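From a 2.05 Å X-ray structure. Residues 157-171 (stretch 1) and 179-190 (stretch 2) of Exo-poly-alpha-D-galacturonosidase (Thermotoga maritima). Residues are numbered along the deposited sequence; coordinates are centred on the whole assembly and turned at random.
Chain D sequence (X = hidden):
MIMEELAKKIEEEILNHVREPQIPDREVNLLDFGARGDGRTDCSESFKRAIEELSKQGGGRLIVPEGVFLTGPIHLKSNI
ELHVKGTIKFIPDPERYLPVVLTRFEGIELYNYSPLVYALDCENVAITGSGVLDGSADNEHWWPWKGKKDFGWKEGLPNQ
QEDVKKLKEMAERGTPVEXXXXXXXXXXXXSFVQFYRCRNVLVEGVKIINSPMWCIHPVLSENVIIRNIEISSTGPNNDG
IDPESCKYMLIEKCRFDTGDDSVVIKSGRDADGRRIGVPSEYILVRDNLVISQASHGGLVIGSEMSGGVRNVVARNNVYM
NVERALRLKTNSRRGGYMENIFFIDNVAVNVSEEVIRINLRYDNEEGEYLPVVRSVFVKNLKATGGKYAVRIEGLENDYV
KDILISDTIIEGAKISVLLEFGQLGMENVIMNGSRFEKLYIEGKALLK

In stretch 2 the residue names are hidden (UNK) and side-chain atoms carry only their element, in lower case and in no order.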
# COMPACT_ATOMS: atom_id res chain seq x y z
N LEU D 157 28.73 47.79 4.00
CA LEU D 157 29.18 47.79 2.61
C LEU D 157 27.98 47.73 1.67
O LEU D 157 26.92 47.25 2.06
CB LEU D 157 30.17 46.63 2.34
CG LEU D 157 31.67 46.80 2.65
CD1 LEU D 157 32.39 47.63 1.60
CD2 LEU D 157 31.96 47.34 4.06
N PRO D 158 28.13 48.27 0.44
CA PRO D 158 27.05 48.28 -0.55
C PRO D 158 26.57 46.90 -1.01
O PRO D 158 27.28 45.90 -0.88
CB PRO D 158 27.66 49.01 -1.74
CG PRO D 158 29.15 49.03 -1.48
CD PRO D 158 29.27 49.09 -0.00
N ASN D 159 25.35 46.87 -1.55
CA ASN D 159 24.79 45.69 -2.19
C ASN D 159 23.77 46.08 -3.27
O ASN D 159 23.51 47.27 -3.49
CB ASN D 159 24.19 44.72 -1.16
CG ASN D 159 23.11 45.36 -0.31
OD1 ASN D 159 22.06 45.75 -0.80
ND2 ASN D 159 23.37 45.46 0.99
N GLN D 160 23.19 45.06 -3.92
CA GLN D 160 22.31 45.24 -5.07
C GLN D 160 20.92 45.83 -4.76
O GLN D 160 20.26 46.35 -5.66
CB GLN D 160 22.13 43.91 -5.81
CG GLN D 160 21.52 42.79 -4.96
CD GLN D 160 21.25 41.53 -5.75
OE1 GLN D 160 22.14 40.97 -6.39
NE2 GLN D 160 20.00 41.06 -5.69
N GLN D 161 20.50 45.75 -3.49
CA GLN D 161 19.11 46.05 -3.09
C GLN D 161 18.52 47.39 -3.57
O GLN D 161 17.39 47.43 -4.05
CB GLN D 161 18.93 45.88 -1.58
CG GLN D 161 18.85 44.41 -1.15
CD GLN D 161 19.05 44.22 0.34
OE1 GLN D 161 18.46 44.93 1.16
NE2 GLN D 161 19.88 43.25 0.70
N GLU D 162 19.28 48.48 -3.45
CA GLU D 162 18.81 49.78 -3.92
C GLU D 162 18.68 49.85 -5.44
O GLU D 162 17.71 50.39 -5.96
CB GLU D 162 19.68 50.93 -3.39
CG GLU D 162 19.53 51.18 -1.90
CD GLU D 162 18.08 51.40 -1.49
OE1 GLU D 162 17.58 52.54 -1.62
OE2 GLU D 162 17.43 50.42 -1.04
N ASP D 163 19.66 49.28 -6.14
CA ASP D 163 19.64 49.24 -7.60
C ASP D 163 18.52 48.37 -8.17
O ASP D 163 17.91 48.73 -9.17
CB ASP D 163 21.01 48.80 -8.13
CG ASP D 163 22.07 49.87 -7.95
OD1 ASP D 163 23.16 49.55 -7.43
OD2 ASP D 163 21.81 51.03 -8.32
N VAL D 164 18.25 47.24 -7.52
CA VAL D 164 17.12 46.37 -7.88
C VAL D 164 15.81 47.14 -7.73
O VAL D 164 14.95 47.10 -8.62
CB VAL D 164 17.09 45.06 -7.05
CG1 VAL D 164 15.83 44.25 -7.35
CG2 VAL D 164 18.33 44.21 -7.32
N LYS D 165 15.68 47.85 -6.61
CA LYS D 165 14.53 48.70 -6.33
C LYS D 165 14.35 49.76 -7.41
O LYS D 165 13.25 49.93 -7.94
CB LYS D 165 14.69 49.34 -4.94
CG LYS D 165 13.56 50.25 -4.50
CD LYS D 165 13.90 50.91 -3.18
CE LYS D 165 12.88 51.97 -2.78
NZ LYS D 165 11.58 51.35 -2.40
N LYS D 166 15.44 50.46 -7.74
CA LYS D 166 15.43 51.51 -8.77
C LYS D 166 15.08 50.97 -10.16
O LYS D 166 14.26 51.55 -10.87
CB LYS D 166 16.77 52.25 -8.82
CG LYS D 166 16.97 53.25 -7.68
CD LYS D 166 18.11 54.24 -7.96
CE LYS D 166 19.49 53.59 -7.87
NZ LYS D 166 20.57 54.62 -8.00
N LEU D 167 15.71 49.85 -10.53
CA LEU D 167 15.46 49.19 -11.82
C LEU D 167 13.98 48.82 -12.02
O LEU D 167 13.43 49.01 -13.11
CB LEU D 167 16.37 47.97 -11.99
CG LEU D 167 16.26 47.14 -13.28
CD1 LEU D 167 16.64 47.96 -14.51
CD2 LEU D 167 17.12 45.89 -13.20
N LYS D 168 13.35 48.28 -10.97
CA LYS D 168 11.94 47.91 -11.03
C LYS D 168 11.05 49.14 -11.24
O LYS D 168 10.15 49.13 -12.08
CB LYS D 168 11.51 47.16 -9.76
CG LYS D 168 12.07 45.74 -9.66
CD LYS D 168 11.72 45.12 -8.31
CE LYS D 168 12.18 43.67 -8.22
NZ LYS D 168 12.26 43.21 -6.81
N GLU D 169 11.34 50.20 -10.49
CA GLU D 169 10.61 51.46 -10.61
C GLU D 169 10.71 52.08 -12.01
O GLU D 169 9.71 52.56 -12.54
CB GLU D 169 11.05 52.45 -9.53
CG GLU D 169 10.20 52.35 -8.27
CD GLU D 169 10.93 52.83 -7.02
OE1 GLU D 169 11.52 53.93 -7.05
OE2 GLU D 169 10.89 52.10 -6.00
N MET D 170 11.91 52.04 -12.59
CA MET D 170 12.13 52.52 -13.96
C MET D 170 11.28 51.75 -14.97
O MET D 170 10.65 52.35 -15.84
CB MET D 170 13.61 52.41 -14.33
CG MET D 170 14.51 53.43 -13.67
SD MET D 170 16.25 52.96 -13.80
CE MET D 170 17.04 54.52 -13.35
N ALA D 171 11.26 50.42 -14.85
CA ALA D 171 10.47 49.58 -15.74
C ALA D 171 8.98 49.91 -15.62
O ALA D 171 8.28 50.03 -16.63
CB ALA D 171 10.73 48.11 -15.47
N UNK D 179 17.98 54.44 -21.25
CA UNK D 179 18.11 55.36 -20.12
C UNK D 179 18.24 54.64 -18.77
O UNK D 179 18.34 55.28 -17.72
c UNK D 179 15.64 58.12 -21.42
o UNK D 179 15.43 58.75 -22.47
o UNK D 179 14.90 58.21 -20.41
c UNK D 179 16.85 57.21 -21.37
c UNK D 179 16.93 56.35 -20.11
N UNK D 180 18.26 53.31 -18.82
CA UNK D 180 18.46 52.50 -17.63
C UNK D 180 19.92 52.10 -17.53
O UNK D 180 20.29 50.95 -17.78
n UNK D 180 13.63 48.13 -18.68
c UNK D 180 16.09 51.52 -17.80
c UNK D 180 17.57 51.25 -17.68
n UNK D 180 11.99 49.63 -19.25
n UNK D 180 13.97 50.39 -18.35
c UNK D 180 15.31 50.22 -17.80
c UNK D 180 13.20 49.38 -18.76
N UNK D 181 20.76 53.06 -17.14
CA UNK D 181 22.21 52.87 -17.15
C UNK D 181 22.73 52.63 -15.73
O UNK D 181 22.54 53.45 -14.84
c UNK D 181 22.41 54.32 -19.21
c UNK D 181 22.94 54.08 -17.80
c UNK D 181 24.46 53.86 -17.83
N UNK D 182 23.39 51.49 -15.54
CA UNK D 182 23.97 51.14 -14.25
C UNK D 182 25.49 51.00 -14.37
O UNK D 182 26.17 51.97 -14.67
c UNK D 182 21.51 50.41 -11.94
c UNK D 182 19.19 50.69 -12.53
c UNK D 182 21.84 50.15 -13.26
c UNK D 182 20.83 50.18 -14.22
c UNK D 182 19.51 50.45 -13.86
c UNK D 182 23.27 49.89 -13.66
c UNK D 182 20.19 50.68 -11.57
N UNK D 183 26.03 49.80 -14.14
CA UNK D 183 27.47 49.60 -14.20
C UNK D 183 28.20 50.28 -13.05
O UNK D 183 27.89 50.02 -11.89
N UNK D 184 29.15 51.14 -13.40
CA UNK D 184 30.03 51.84 -12.44
C UNK D 184 29.23 52.60 -11.39
O UNK D 184 28.36 53.42 -11.72
c UNK D 184 30.98 52.79 -13.19
c UNK D 184 32.94 54.36 -13.15
n UNK D 184 34.62 55.11 -11.41
c UNK D 184 34.40 54.48 -12.74
c UNK D 184 32.21 53.24 -12.40
N UNK D 185 29.53 52.33 -10.12
CA UNK D 185 28.83 52.95 -8.99
C UNK D 185 27.55 52.22 -8.61
O UNK D 185 26.83 52.65 -7.70
N UNK D 186 27.27 51.12 -9.30
CA UNK D 186 26.09 50.30 -9.02
C UNK D 186 26.49 48.85 -8.85
O UNK D 186 27.58 48.44 -9.25
c UNK D 186 24.59 51.90 -10.27
n UNK D 186 23.52 52.43 -9.58
c UNK D 186 25.03 50.48 -10.12
c UNK D 186 23.38 53.70 -9.89
c UNK D 186 25.11 52.92 -10.99
n UNK D 186 24.33 54.03 -10.75
N UNK D 187 25.60 48.06 -8.23
CA UNK D 187 25.99 46.75 -7.71
C UNK D 187 25.14 45.59 -8.23
O UNK D 187 24.73 44.71 -7.47
c UNK D 187 27.58 50.15 -5.09
c UNK D 187 29.31 48.48 -5.04
o UNK D 187 29.79 50.73 -4.44
c UNK D 187 26.67 49.18 -5.51
c UNK D 187 28.39 47.52 -5.46
c UNK D 187 28.89 49.79 -4.86
c UNK D 187 26.07 46.81 -6.18
c UNK D 187 27.06 47.85 -5.70
N UNK D 188 24.90 45.60 -9.54
CA UNK D 188 24.19 44.52 -10.22
C UNK D 188 25.18 43.65 -11.00
O UNK D 188 25.75 44.09 -12.00
c UNK D 188 23.12 45.10 -11.15
c UNK D 188 21.21 45.39 -9.51
c UNK D 188 22.10 46.08 -10.55
c UNK D 188 21.25 46.71 -11.65
N UNK D 189 25.39 42.43 -10.51
CA UNK D 189 26.27 41.44 -11.15
C UNK D 189 25.82 41.10 -12.58
O UNK D 189 24.63 41.14 -12.87
n UNK D 189 25.29 39.13 -7.70
c UNK D 189 27.06 40.25 -9.01
n UNK D 189 23.29 38.25 -6.99
c UNK D 189 26.68 39.06 -8.15
c UNK D 189 24.54 38.07 -7.39
c UNK D 189 26.33 40.15 -10.34
n UNK D 189 25.02 36.83 -7.48
N UNK D 190 26.78 40.76 -13.46
CA UNK D 190 26.44 40.33 -14.81
C UNK D 190 26.24 38.81 -14.88
O UNK D 190 26.71 38.09 -14.00
c UNK D 190 27.67 40.74 -15.61
c UNK D 190 28.80 40.60 -14.64
c UNK D 190 28.24 40.95 -13.29
O HOH W 1 24.19 41.83 -7.86

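Position 179 carries three carbons in a row, the third bearing two oxygens. It makes no contact with stretch 1. It is Glu 179.

Position 180 has three carbons, a nitrogen, then a carbon with two more nitrogens. This guanidinium lies with one face under the CA of Ala 171, and its aliphatic part runs by Leu 167 and Met 170. It is Arg 180.

Position 181 has three carbons, forked at the first, and its CB points away from the helix. It is Val 181.

Position 182 has one carbon and a six-carbon ring without a heteroatom. The ring meets Asp 163, Leu 167 and Met 170. It is Phe 182. CE2 is 3.9 Å from Leu 167 CD1, and CZ is 3.9 Å from Met 170 SD.

Position 183 has no side-chain atoms, and its phi is positive, at 70°. It is Gly 183.

Position 184 has four carbons in a row ending in nitrogen, far from stretch 1. It is Lys 184.

Position 185 again has none. At phi 86° and psi 2° a CB would be jammed against the preceding carbonyl oxygen. It is Gly 185, within a type II turn that runs from Gly 183 to position 186.

Position 186 has one carbon and a five-membered ring of three carbons and two nitrogens. One ring nitrogen meets the carboxylate of Asp 163. It is His 186. ND1 donates to Asp 163 OD2 at 2.5 Å, a short hydrogen bond.

Position 187 has one carbon and a six-carbon ring bearing an oxygen. Pro 158 packs over one ring face. It is Tyr 187. Pro 158 CB is 3.4 Å from CZ, a CH-pi contact. The backbone N donates to Asp 163 OD1 at 3.0 Å.

Position 188 has four carbons, forked at the second, near Gln 160, Asp 163, Val 164 and Leu 167. It is Leu 188. CD2 lies 3.8 Å from Val 164 CG2.

Position 189 repeats the guanidinium pattern and reaches Gln 160. It is Arg 189. NH2 donates to Gln 160 OE1 at 3.0 Å.

Position 190 has three carbons closing a ring onto the backbone N, out of reach of stretch 1. It is Pro 190.

Asp 163 anchors the contact, its two oxygens accepting from neighbouring residues. Phe 182 and Leu 188 add apolar packing against Leu 167. One water links Gln 160 OE1 with Tyr 187 O and with N and NE of Arg 189.

Stretch 2, residues 179-190: ERVFGKGHYLRP
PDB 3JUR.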